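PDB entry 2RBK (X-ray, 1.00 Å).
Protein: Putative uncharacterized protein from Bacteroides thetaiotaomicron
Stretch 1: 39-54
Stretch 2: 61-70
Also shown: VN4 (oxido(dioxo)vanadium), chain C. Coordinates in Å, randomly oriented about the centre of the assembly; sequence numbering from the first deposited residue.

Stretch 1 (39-54) IFIATGRPKAIINNLS
Stretch 2 61-70: LIDGYITMNG

The strand that ends at Ala-42 and the one that ends at Thr-67 run side by side and parallel, their N-to-C directions 15° apart and their axes approaching to 4.6 Å. The register pairs Ile-41 with Tyr-65 (CA-CA 4.8 Å) and Ala-42 with Ile-66 (CA-CA 4.5 Å). Strand torsions are extended, from -89/138 at Ile-41 to -136/99 at Ala-42, and -133/133 and -108/113 at Tyr-65 and Ile-66. The backbone ladder runs from Ile-41 N to Gly-64 O (3.1 Å), Ile-66 N to Ile-41 O (2.8 Å) and Thr-43 N to Ile-66 O (2.9 Å), all nearly straight.

Beyond the strands both chains turn. Met-68 (49/45) and Asn-69 (59/31) adopt left-handed torsions, and Asn-69 N donates to Thr-43 O at 2.9 Å. Arg-45 (-67/141) turns its carbonyl back, so that Met-68 N reaches Arg-45 O at 3.2 Å. Pro-46 (-70/155) leads into the 3-10 segment 47-48, closed by Ile-49 N to Pro-46 O at 2.9 Å. Gly-70 has torsions of 98/-10, at which a CB would jam against the preceding carbonyl.

At the opposite end, Asp-63 (chi1 m, chi2 -57°) binds Ile-39 twice: its OD2 accepts from Ile-39 N at 2.8 Å, and its N donates to Ile-39 O at 2.7 Å. A carboxylate suits this place because it satisfies a backbone amide. Phe-40 (m, chi2 107°) lays its ring obliquely by Gly-64, where an ideal CB would lie only 3.1 Å from Phe-40 CD2; glycine leaves that room. On the same face, the small Ala-42 places CB 4.1 Å from CD1 of Ile-66 (m, t).

The other face carries Ile-41 (m, m) and Tyr-65 (m, chi2 79°), with Ile-41 CB 3.8 Å from Tyr-65 CD2. Ile-62 (m, t) brings CD1 to 3.8 Å from Ile-41 CG1 and 4.1 Å from CD1 of Leu-53 (m, t). Leu-53 CD1 also lies 4.4 Å from Tyr-65 CE2, while CD1 of Ile-50 (m, t) is 4.0 Å from Thr-67 CG2. These branched aliphatic groups fill the space beside the tyrosine ring. Further along, Pro-46 CB packs 3.8 Å from Met-68 CG, and a water accepts from Lys-47 N (2.8 Å) and donates to Thr-67 OG1 (2.7 Å).

Thr-43 (t) uses OG1 both to accept from Arg-45 N at 3.0 Å and to donate to VN4 O1 at 2.7 Å; Gly-44 N donates to VN4 O3 at 2.9 Å. The contact buries 827 Å² in total.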

# COMPACT_ATOMS: atom_id res chain seq x y z
N ILE A 39 9.33 -4.64 -12.21
CA ILE A 39 8.16 -3.86 -11.88
C ILE A 39 7.48 -4.46 -10.66
O ILE A 39 7.08 -5.64 -10.67
CB ILE A 39 7.19 -3.83 -13.07
CG1 ILE A 39 7.83 -3.14 -14.28
CG2 ILE A 39 5.85 -3.23 -12.65
CD1 ILE A 39 7.03 -3.22 -15.54
N PHE A 40 7.41 -3.69 -9.59
CA PHE A 40 6.90 -4.17 -8.31
C PHE A 40 5.75 -3.32 -7.88
O PHE A 40 5.69 -2.10 -8.06
CB PHE A 40 8.00 -4.09 -7.26
CG PHE A 40 9.20 -4.91 -7.63
CD1 PHE A 40 10.38 -4.32 -8.05
CD2 PHE A 40 9.10 -6.30 -7.61
CE1 PHE A 40 11.46 -5.15 -8.41
CE2 PHE A 40 10.17 -7.11 -7.98
CZ PHE A 40 11.34 -6.52 -8.41
N ILE A 41 4.79 -3.98 -7.23
CA ILE A 41 3.68 -3.33 -6.53
C ILE A 41 4.08 -3.04 -5.12
O ILE A 41 4.74 -3.89 -4.50
CB ILE A 41 2.45 -4.25 -6.60
CG1 ILE A 41 2.01 -4.46 -8.07
CG2 ILE A 41 1.31 -3.75 -5.73
CD1 ILE A 41 1.65 -3.20 -8.79
N ALA A 42 3.73 -1.87 -4.59
CA ALA A 42 4.02 -1.51 -3.20
C ALA A 42 2.76 -0.87 -2.66
O ALA A 42 2.52 0.32 -2.88
CB ALA A 42 5.24 -0.63 -3.10
N THR A 43 1.96 -1.66 -1.91
CA THR A 43 0.62 -1.27 -1.51
C THR A 43 0.36 -1.55 -0.05
O THR A 43 0.89 -2.47 0.56
CB THR A 43 -0.41 -1.97 -2.43
OG1 THR A 43 -1.74 -1.55 -2.12
CG2 THR A 43 -0.38 -3.49 -2.28
N GLY A 44 -0.55 -0.72 0.52
CA GLY A 44 -1.17 -1.01 1.77
C GLY A 44 -2.17 -2.11 1.71
O GLY A 44 -2.56 -2.73 2.72
N ARG A 45 -2.72 -2.44 0.53
CA ARG A 45 -3.67 -3.51 0.44
C ARG A 45 -3.03 -4.85 0.74
O ARG A 45 -1.91 -5.12 0.28
CB ARG A 45 -4.26 -3.59 -0.97
CG ARG A 45 -5.13 -2.47 -1.41
CD ARG A 45 -5.67 -2.66 -2.81
NE ARG A 45 -6.54 -1.56 -3.22
CZ ARG A 45 -7.80 -1.66 -3.60
NH1 ARG A 45 -8.44 -2.84 -3.63
NH2 ARG A 45 -8.43 -0.55 -3.95
N PRO A 46 -3.73 -5.74 1.45
CA PRO A 46 -3.38 -7.16 1.43
C PRO A 46 -3.69 -7.78 0.08
O PRO A 46 -4.63 -7.33 -0.61
CB PRO A 46 -4.19 -7.78 2.54
CG PRO A 46 -5.32 -6.85 2.70
CD PRO A 46 -4.89 -5.47 2.33
N LYS A 47 -3.00 -8.85 -0.27
CA LYS A 47 -3.26 -9.54 -1.52
C LYS A 47 -4.72 -9.89 -1.68
O LYS A 47 -5.27 -9.86 -2.81
CB LYS A 47 -2.38 -10.80 -1.58
CG LYS A 47 -2.45 -11.60 -2.87
CD LYS A 47 -1.72 -12.90 -2.76
CE LYS A 47 -1.78 -13.79 -4.00
NZ LYS A 47 -0.88 -14.97 -3.77
N ALA A 48 -5.39 -10.27 -0.58
CA ALA A 48 -6.76 -10.68 -0.60
C ALA A 48 -7.70 -9.62 -1.21
O ALA A 48 -8.76 -10.04 -1.71
CB ALA A 48 -7.34 -11.02 0.81
N ILE A 49 -7.33 -8.35 -1.21
CA ILE A 49 -8.20 -7.32 -1.79
C ILE A 49 -7.53 -6.63 -2.97
O ILE A 49 -8.02 -5.59 -3.40
CB ILE A 49 -8.70 -6.32 -0.74
CG1 ILE A 49 -7.63 -5.39 -0.20
CG2 ILE A 49 -9.44 -7.07 0.37
CD1 ILE A 49 -8.13 -4.32 0.72
N ILE A 50 -6.45 -7.19 -3.53
CA ILE A 50 -5.86 -6.64 -4.77
C ILE A 50 -6.66 -7.21 -5.93
O ILE A 50 -6.31 -8.24 -6.55
CB ILE A 50 -4.36 -6.92 -4.87
CG1 ILE A 50 -3.63 -6.30 -3.71
CG2 ILE A 50 -3.84 -6.39 -6.21
CD1 ILE A 50 -2.15 -6.59 -3.66
N ASN A 51 -7.79 -6.57 -6.23
CA ASN A 51 -8.77 -7.01 -7.22
C ASN A 51 -8.79 -6.04 -8.40
O ASN A 51 -9.71 -6.14 -9.22
CB ASN A 51 -10.17 -7.13 -6.59
CG ASN A 51 -10.78 -5.77 -6.28
OD1 ASN A 51 -10.09 -4.76 -6.15
ND2 ASN A 51 -12.11 -5.69 -6.13
N ASN A 52 -7.81 -5.15 -8.50
CA ASN A 52 -7.88 -4.01 -9.45
C ASN A 52 -6.68 -3.95 -10.36
O ASN A 52 -6.49 -2.96 -11.06
CB ASN A 52 -8.11 -2.73 -8.64
CG ASN A 52 -7.04 -2.42 -7.62
OD1 ASN A 52 -6.12 -3.25 -7.40
ND2 ASN A 52 -7.21 -1.28 -6.96
N LEU A 53 -5.86 -5.04 -10.43
CA LEU A 53 -4.67 -5.08 -11.21
C LEU A 53 -4.71 -6.09 -12.35
O LEU A 53 -3.68 -6.38 -12.96
CB LEU A 53 -3.40 -5.34 -10.39
CG LEU A 53 -3.06 -4.29 -9.36
CD1 LEU A 53 -1.73 -4.71 -8.70
CD2 LEU A 53 -2.96 -2.92 -9.99
N SER A 54 -5.88 -6.66 -12.70
CA SER A 54 -5.91 -7.73 -13.69
C SER A 54 -5.31 -7.34 -15.02
O SER A 54 -4.72 -8.17 -15.67
CB SER A 54 -7.33 -8.27 -13.88
OG SER A 54 -8.20 -7.31 -14.39
N LEU A 61 3.14 -8.56 -16.29
CA LEU A 61 4.07 -7.43 -16.16
C LEU A 61 4.62 -7.19 -14.75
O LEU A 61 5.54 -6.39 -14.61
CB LEU A 61 3.36 -6.11 -16.59
CG LEU A 61 2.97 -6.11 -18.07
CD1 LEU A 61 2.16 -4.86 -18.38
CD2 LEU A 61 4.16 -6.25 -19.01
N ILE A 62 4.09 -7.83 -13.72
CA ILE A 62 4.52 -7.60 -12.34
C ILE A 62 5.48 -8.69 -11.91
O ILE A 62 5.19 -9.87 -12.06
CB ILE A 62 3.31 -7.50 -11.41
CG1 ILE A 62 2.42 -6.30 -11.77
CG2 ILE A 62 3.74 -7.46 -9.95
CD1 ILE A 62 1.04 -6.38 -11.22
N ASP A 63 6.63 -8.26 -11.37
CA ASP A 63 7.71 -9.17 -10.93
C ASP A 63 7.65 -9.49 -9.45
O ASP A 63 8.37 -10.41 -9.01
CB ASP A 63 9.05 -8.57 -11.31
CG ASP A 63 9.15 -8.41 -12.81
OD1 ASP A 63 9.00 -9.42 -13.56
OD2 ASP A 63 9.32 -7.26 -13.29
N GLY A 64 6.89 -8.78 -8.64
CA GLY A 64 6.80 -9.06 -7.21
C GLY A 64 5.92 -8.04 -6.55
O GLY A 64 5.55 -7.02 -7.12
N TYR A 65 5.60 -8.35 -5.27
CA TYR A 65 4.66 -7.62 -4.50
C TYR A 65 5.16 -7.29 -3.09
O TYR A 65 5.60 -8.19 -2.36
CB TYR A 65 3.33 -8.40 -4.31
CG TYR A 65 2.54 -8.59 -5.59
CD1 TYR A 65 2.89 -9.57 -6.51
CD2 TYR A 65 1.43 -7.80 -5.87
CE1 TYR A 65 2.18 -9.75 -7.67
CE2 TYR A 65 0.71 -7.97 -7.03
CZ TYR A 65 1.09 -8.95 -7.92
OH TYR A 65 0.36 -9.11 -9.08
N ILE A 66 4.99 -6.03 -2.74
CA ILE A 66 5.06 -5.53 -1.39
C ILE A 66 3.63 -5.22 -1.00
O ILE A 66 3.01 -4.34 -1.61
CB ILE A 66 5.96 -4.26 -1.33
CG1 ILE A 66 7.40 -4.59 -1.68
CG2 ILE A 66 5.79 -3.54 0.01
CD1 ILE A 66 8.13 -3.35 -2.19
N THR A 67 3.08 -5.96 -0.04
CA THR A 67 1.69 -5.77 0.39
C THR A 67 1.68 -5.45 1.86
O THR A 67 2.68 -5.58 2.57
CB THR A 67 0.83 -7.02 0.07
OG1 THR A 67 1.14 -8.09 0.98
CG2 THR A 67 0.97 -7.45 -1.36
N MET A 68 0.51 -5.00 2.32
CA MET A 68 0.35 -4.63 3.73
C MET A 68 1.51 -3.70 4.18
O MET A 68 2.09 -3.86 5.26
CB MET A 68 0.22 -5.85 4.65
CG MET A 68 -1.02 -6.63 4.33
SD MET A 68 -1.51 -7.80 5.57
CE MET A 68 -1.22 -9.38 4.74
N ASN A 69 1.81 -2.72 3.35
CA ASN A 69 2.78 -1.68 3.72
C ASN A 69 4.14 -2.24 4.06
O ASN A 69 4.88 -1.67 4.84
CB ASN A 69 2.27 -0.82 4.90
CG ASN A 69 1.11 0.03 4.50
OD1 ASN A 69 1.30 1.01 3.78
ND2 ASN A 69 -0.10 -0.37 4.86
N GLY A 70 4.54 -3.35 3.41
CA GLY A 70 5.82 -3.99 3.68
C GLY A 70 5.79 -5.14 4.61
O GLY A 70 6.81 -5.87 4.72
V VN4 C . -1.82 2.18 -2.05
O1 VN4 C . -2.04 0.97 -3.17
O2 VN4 C . -2.61 3.74 -2.24
O3 VN4 C . -1.34 1.90 -0.30
O HOH W 1 -0.94 -9.81 1.34
O HOH W 2 -3.55 1.24 -1.26